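Local coordinates for protein lysozyme (Penaeus vannamei, PDB 6UKC) that probably hydrolyses the beta-1,4 linkages between N-acetylmuramic acid and N-acetylglucosamine in bacterial peptidoglycan and those within chitodextrins, at residues 7-12 with 29-34; 36-41 with 55-60. All coordinates share one frame; numbering follows the deposited sequence.

Contact 1: 7-12 with 29-34; sequences FGKCEF and NWVCIA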
loop_
_atom_site.group_PDB
_atom_site.type_symbol
_atom_site.label_atom_id
_atom_site.label_comp_id
_atom_site.label_asym_id
_atom_site.label_seq_id
_atom_site.Cartn_x
_atom_site.Cartn_y
_atom_site.Cartn_z
ATOM N N PHE A 7 -7.444 5.239 9.109
ATOM C CA PHE A 7 -8.739 5.003 8.425
ATOM C C PHE A 7 -9.490 3.827 9.080
ATOM O O PHE A 7 -8.868 2.816 9.517
ATOM C CB PHE A 7 -8.495 4.733 6.942
ATOM C CG PHE A 7 -8.029 5.919 6.129
ATOM C CD1 PHE A 7 -8.945 6.798 5.584
ATOM C CD2 PHE A 7 -6.678 6.150 5.891
ATOM C CE1 PHE A 7 -8.524 7.883 4.833
ATOM C CE2 PHE A 7 -6.261 7.220 5.118
ATOM C CZ PHE A 7 -7.188 8.073 4.576
ATOM N N GLY A 8 -10.814 3.907 9.107
ATOM C CA GLY A 8 -11.651 2.685 9.102
ATOM C C GLY A 8 -11.512 1.948 7.771
ATOM O O GLY A 8 -11.280 2.596 6.754
ATOM N N LYS A 9 -11.649 0.625 7.769
ATOM C CA LYS A 9 -11.521 -0.229 6.555
ATOM C C LYS A 9 -12.493 0.246 5.454
ATOM O O LYS A 9 -12.058 0.478 4.320
ATOM C CB LYS A 9 -11.760 -1.685 6.967
ATOM C CG LYS A 9 -11.899 -2.679 5.829
ATOM C CD LYS A 9 -12.287 -4.054 6.326
ATOM C CE LYS A 9 -12.741 -4.979 5.217
ATOM N NZ LYS A 9 -12.964 -6.353 5.729
ATOM N N CYS A 10 -13.781 0.344 5.763
ATOM C CA CYS A 10 -14.841 0.794 4.820
ATOM C C CYS A 10 -14.612 2.266 4.467
ATOM O O CYS A 10 -14.808 2.615 3.297
ATOM C CB CYS A 10 -16.226 0.549 5.401
ATOM S SG CYS A 10 -16.491 -1.206 5.755
ATOM N N GLU A 11 -14.160 3.087 5.410
ATOM C CA GLU A 11 -13.812 4.509 5.127
ATOM C C GLU A 11 -12.696 4.571 4.076
ATOM O O GLU A 11 -12.747 5.386 3.138
ATOM C CB GLU A 11 -13.357 5.170 6.413
ATOM C CG GLU A 11 -13.100 6.657 6.254
ATOM C CD GLU A 11 -12.295 7.257 7.391
ATOM O OE1 GLU A 11 -11.872 8.387 7.254
ATOM O OE2 GLU A 11 -12.105 6.574 8.412
ATOM N N PHE A 12 -11.701 3.722 4.227
ATOM C CA PHE A 12 -10.565 3.625 3.292
ATOM C C PHE A 12 -11.081 3.098 1.951
ATOM O O PHE A 12 -10.685 3.689 0.903
ATOM C CB PHE A 12 -9.460 2.756 3.878
ATOM C CG PHE A 12 -8.206 2.725 3.053
ATOM C CD1 PHE A 12 -7.531 3.894 2.749
ATOM C CD2 PHE A 12 -7.719 1.533 2.565
ATOM C CE1 PHE A 12 -6.377 3.862 1.992
ATOM C CE2 PHE A 12 -6.573 1.510 1.789
ATOM C CZ PHE A 12 -5.904 2.670 1.509
ATOM N N ASN A 29 -7.948 -5.300 -3.064
ATOM C CA ASN A 29 -6.512 -5.626 -2.884
ATOM C C ASN A 29 -5.854 -4.542 -2.017
ATOM O O ASN A 29 -5.063 -4.916 -1.128
ATOM C CB ASN A 29 -5.815 -5.870 -4.222
ATOM C CG ASN A 29 -6.062 -7.271 -4.747
ATOM O OD1 ASN A 29 -5.700 -8.235 -4.094
ATOM N ND2 ASN A 29 -6.730 -7.401 -5.886
ATOM N N TRP A 30 -6.112 -3.249 -2.257
ATOM C CA TRP A 30 -5.381 -2.207 -1.483
ATOM C C TRP A 30 -5.892 -2.220 -0.032
ATOM O O TRP A 30 -5.055 -2.127 0.908
ATOM C CB TRP A 30 -5.450 -0.813 -2.143
ATOM C CG TRP A 30 -4.660 -0.668 -3.410
ATOM C CD1 TRP A 30 -5.125 -0.157 -4.590
ATOM C CD2 TRP A 30 -3.261 -0.972 -3.632
ATOM N NE1 TRP A 30 -4.132 -0.148 -5.538
ATOM C CE2 TRP A 30 -2.976 -0.645 -4.984
ATOM C CE3 TRP A 30 -2.226 -1.495 -2.842
ATOM C CZ2 TRP A 30 -1.716 -0.825 -5.551
ATOM C CZ3 TRP A 30 -0.983 -1.693 -3.408
ATOM C CH2 TRP A 30 -0.730 -1.348 -4.740
ATOM N N VAL A 31 -7.202 -2.369 0.176
ATOM C CA VAL A 31 -7.778 -2.419 1.558
ATOM C C VAL A 31 -7.108 -3.557 2.358
ATOM O O VAL A 31 -6.649 -3.333 3.541
ATOM C CB VAL A 31 -9.307 -2.575 1.495
ATOM C CG1 VAL A 31 -9.911 -2.899 2.849
ATOM C CG2 VAL A 31 -9.972 -1.338 0.892
ATOM N N CYS A 32 -7.063 -4.752 1.770
ATOM C CA CYS A 32 -6.500 -5.958 2.427
ATOM C C CYS A 32 -5.029 -5.689 2.791
ATOM O O CYS A 32 -4.632 -5.980 3.983
ATOM C CB CYS A 32 -6.621 -7.194 1.550
ATOM S SG CYS A 32 -6.190 -8.700 2.452
ATOM N N ILE A 33 -4.253 -5.184 1.817
ATOM C CA ILE A 33 -2.799 -4.910 2.000
ATOM C C ILE A 33 -2.638 -3.883 3.118
ATOM O O ILE A 33 -1.827 -4.178 4.032
ATOM C CB ILE A 33 -2.105 -4.496 0.694
ATOM C CG1 ILE A 33 -2.041 -5.691 -0.261
ATOM C CG2 ILE A 33 -0.716 -3.924 0.970
ATOM C CD1 ILE A 33 -1.757 -5.303 -1.690
ATOM N N ALA A 34 -3.402 -2.772 3.086
ATOM C CA ALA A 34 -3.335 -1.712 4.124
ATOM C C ALA A 34 -3.683 -2.283 5.503
ATOM O O ALA A 34 -3.020 -1.891 6.500
ATOM C CB ALA A 34 -4.258 -0.563 3.802
#

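Contact 2: 36-41 with 55-60; sequences FESSFN and YGIFQI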
loop_
_atom_site.group_PDB
_atom_site.type_symbol
_atom_site.label_atom_id
_atom_site.label_comp_id
_atom_site.label_asym_id
_atom_site.label_seq_id
_atom_site.Cartn_x
_atom_site.Cartn_y
_atom_site.Cartn_z
ATOM N N PHE A 36 -3.287 -5.217 6.796
ATOM C CA PHE A 36 -2.301 -6.165 7.382
ATOM C C PHE A 36 -0.897 -5.574 7.334
ATOM O O PHE A 36 -0.084 -6.082 8.096
ATOM C CB PHE A 36 -2.431 -7.546 6.748
ATOM C CG PHE A 36 -3.782 -8.144 7.045
ATOM C CD1 PHE A 36 -4.093 -8.569 8.326
ATOM C CD2 PHE A 36 -4.759 -8.228 6.061
ATOM C CE1 PHE A 36 -5.339 -9.113 8.614
ATOM C CE2 PHE A 36 -6.015 -8.753 6.352
ATOM C CZ PHE A 36 -6.307 -9.191 7.630
ATOM N N GLU A 37 -0.647 -4.512 6.554
ATOM C CA GLU A 37 0.680 -3.852 6.594
ATOM C C GLU A 37 0.692 -2.837 7.734
ATOM O O GLU A 37 1.738 -2.750 8.373
ATOM C CB GLU A 37 1.066 -3.231 5.252
ATOM C CG GLU A 37 1.347 -4.248 4.178
ATOM C CD GLU A 37 2.696 -4.925 4.275
ATOM O OE1 GLU A 37 2.969 -5.827 3.465
ATOM O OE2 GLU A 37 3.467 -4.514 5.139
ATOM N N SER A 38 -0.406 -2.134 8.027
ATOM C CA SER A 38 -0.329 -0.908 8.866
ATOM C C SER A 38 -1.558 -0.647 9.737
ATOM O O SER A 38 -1.532 0.382 10.427
ATOM C CB SER A 38 -0.114 0.279 7.983
ATOM O OG SER A 38 -1.285 0.530 7.207
ATOM N N SER A 39 -2.593 -1.492 9.703
ATOM C CA SER A 39 -3.928 -1.233 10.304
ATOM C C SER A 39 -4.480 0.113 9.820
ATOM O O SER A 39 -5.036 0.865 10.642
ATOM C CB SER A 39 -3.856 -1.305 11.788
ATOM O OG SER A 39 -3.277 -2.537 12.169
ATOM N N PHE A 40 -4.276 0.422 8.532
ATOM C CA PHE A 40 -4.765 1.650 7.839
ATOM C C PHE A 40 -4.297 2.921 8.564
ATOM O O PHE A 40 -5.021 3.963 8.494
ATOM C CB PHE A 40 -6.292 1.677 7.771
ATOM C CG PHE A 40 -6.952 0.403 7.336
ATOM C CD1 PHE A 40 -7.091 0.097 5.984
ATOM C CD2 PHE A 40 -7.454 -0.481 8.275
ATOM C CE1 PHE A 40 -7.758 -1.054 5.584
ATOM C CE2 PHE A 40 -8.121 -1.629 7.875
ATOM C CZ PHE A 40 -8.266 -1.915 6.538
ATOM N N ASN A 41 -3.131 2.840 9.210
ATOM C CA ASN A 41 -2.508 3.974 9.940
ATOM C C ASN A 41 -1.473 4.643 9.028
ATOM O O ASN A 41 -0.387 4.040 8.772
ATOM C CB ASN A 41 -1.942 3.499 11.280
ATOM C CG ASN A 41 -1.083 4.538 11.975
ATOM O OD1 ASN A 41 -1.266 5.751 11.805
ATOM N ND2 ASN A 41 -0.137 4.050 12.759
ATOM N N TYR A 55 7.462 2.838 5.351
ATOM C CA TYR A 55 6.726 4.109 5.574
ATOM C C TYR A 55 5.242 4.018 5.183
ATOM O O TYR A 55 4.886 3.570 4.070
ATOM C CB TYR A 55 7.371 5.243 4.770
ATOM C CG TYR A 55 8.745 5.676 5.220
ATOM C CD1 TYR A 55 9.894 5.048 4.741
ATOM C CD2 TYR A 55 8.899 6.724 6.117
ATOM C CE1 TYR A 55 11.158 5.472 5.129
ATOM C CE2 TYR A 55 10.154 7.153 6.525
ATOM C CZ TYR A 55 11.286 6.544 6.004
ATOM O OH TYR A 55 12.516 6.956 6.418
ATOM N N GLY A 56 4.389 4.528 6.071
ATOM C CA GLY A 56 2.972 4.828 5.798
ATOM C C GLY A 56 2.078 3.599 5.778
ATOM O O GLY A 56 2.512 2.520 6.177
ATOM N N ILE A 57 0.864 3.794 5.278
ATOM C CA ILE A 57 -0.258 2.819 5.214
ATOM C C ILE A 57 0.125 1.594 4.360
ATOM O O ILE A 57 -0.480 0.506 4.618
ATOM C CB ILE A 57 -1.515 3.536 4.684
ATOM C CG1 ILE A 57 -2.778 2.700 4.901
ATOM C CG2 ILE A 57 -1.352 3.951 3.220
ATOM C CD1 ILE A 57 -4.028 3.516 4.929
ATOM N N PHE A 58 1.075 1.731 3.410
ATOM C CA PHE A 58 1.520 0.634 2.495
ATOM C C PHE A 58 2.949 0.194 2.838
ATOM O O PHE A 58 3.509 -0.645 2.083
ATOM C CB PHE A 58 1.382 1.029 1.019
ATOM C CG PHE A 58 -0.034 1.271 0.548
ATOM C CD1 PHE A 58 -1.034 0.338 0.776
ATOM C CD2 PHE A 58 -0.359 2.380 -0.202
ATOM C CE1 PHE A 58 -2.324 0.527 0.313
ATOM C CE2 PHE A 58 -1.654 2.575 -0.670
ATOM C CZ PHE A 58 -2.640 1.654 -0.401
ATOM N N GLN A 59 3.513 0.727 3.936
ATOM C CA GLN A 59 4.809 0.290 4.509
ATOM C C GLN A 59 5.804 0.117 3.363
ATOM O O GLN A 59 6.366 -0.964 3.213
ATOM C CB GLN A 59 4.572 -0.975 5.339
ATOM C CG GLN A 59 3.850 -0.679 6.645
ATOM C CD GLN A 59 4.794 0.095 7.521
ATOM O OE1 GLN A 59 5.800 -0.459 7.976
ATOM N NE2 GLN A 59 4.499 1.379 7.720
ATOM N N ILE A 60 5.994 1.174 2.581
ATOM C CA ILE A 60 6.915 1.207 1.417
ATOM C C ILE A 60 8.328 1.483 1.932
ATOM O O ILE A 60 8.491 2.425 2.773
ATOM C CB ILE A 60 6.447 2.269 0.408
ATOM C CG1 ILE A 60 5.108 1.884 -0.226
ATOM C CG2 ILE A 60 7.530 2.498 -0.630
ATOM C CD1 ILE A 60 4.298 3.032 -0.712
#

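Contact 1: 7-12 with 29-34
The first two helices of the C-type lysozyme fold, 9-20 and 24-38, pack together through Lys-9 and Phe-12 on one side and Val-31 and Ala-34 on the other. Phe-12 does most of the work. Its CG is anti to the backbone N (chi1 -174°), which carries the ring out toward the second helix. There Phe-12 CE2 comes 3.7 Å from Ala-34 CB, and Phe-12 CD2 meets Val-31 CG2 at 4.0 Å. The small methyl of Ala-34 lets the CE2 corner of the ring come close to the helix, and the edge of the ring even reaches Trp-30 O, 4.0 Å from Phe-12 CE2. That oxygen is already engaged by Ala-34 N within the helix. Behind Phe-12, its CD1 lies over the rim of one face of Phe-7. Lys-9 contributes only its aliphatic part: Lys-9 CG touches Val-31 CG1 at 3.6 Å, the two side chains crossing at about a right angle. The extended remainder takes NZ to the carbonyl of Tyr-129 and the carboxylate of Glu-132. At the helix start, Gly-8 holds the N-cap, and its N-H bonds to Glu-11 OE2 at 3.0 Å, half of a capping box, since glycine has no side chain to return the bond. With no hydrogen bond between the two segments, this interface rests on apolar shape fit, while the lysine charge is paired beyond it.

Contact 2: 36-41 with 55-60
Ser-38 OG lies 2.7 Å from Ile-57 O, the tightest point between the end of helix 24-38 and the turn 56-59. The hydroxyl is turned between the backbone N and the carbonyl carbon (chi1 69°), near both Ile-57 O and Ala-34 O, a carbonyl one turn earlier in its own helix. The short serine side chain fits between helix end and turn, and its hydroxyl can serve main-chain carbonyls there. Beside it, Ile-57 stretches its CD1 to 3.5 Å from Phe-40 CA, packing against Phe-40 CA and CB. Glu-37 and Gln-59 are also close-packed: Glu-37 O comes 3.4 Å from Gln-59 CG, and Glu-37 OE1 accepts from Ala-116 N. Gln-59 bends back so that NE2 bonds Gly-56 O at 2.8 Å on a lone pair, joining Gln-59 N on the same oxygen and bracing the type I turn. The looser, partly exposed side is at Asn-41, whose O stands 3.7 Å from Ile-57 N without a hydrogen bond. Glu-37, by its position at the end of this helix, probably corresponds to the general-acid glutamate of C-type lysozymes. The whole contact ties the end of helix 24-38 to the G1-bulged link between strands 53-55 and 60-61, with Phe-58 turned to helix 88-105 and Trp-30.

Overall arrangement
Both contacts are buried and share helix 24-38: contact 1 uses its middle against helix 9-20, contact 2 its end against the turn leading to strand 60-61. Phe-40 joins them, its ring packing on Lys-9 CB and Ala-34 CB, while its carbonyl probably accepts a hydrogen bond from Phe-7 N. Ala-34 thus meets aromatic rings from both contacts. Their chemistry follows their place. Between two helices, whose backbone polar groups are largely satisfied internally, contact 1 is apolar. In contact 2, where helix gives way to turns, a hydroxyl and a side-chain amide bond to backbone carbonyls, while a carboxylate lies against the glutamine's aliphatic carbons; partly exposed residues, Glu-37 and Asn-41, take part.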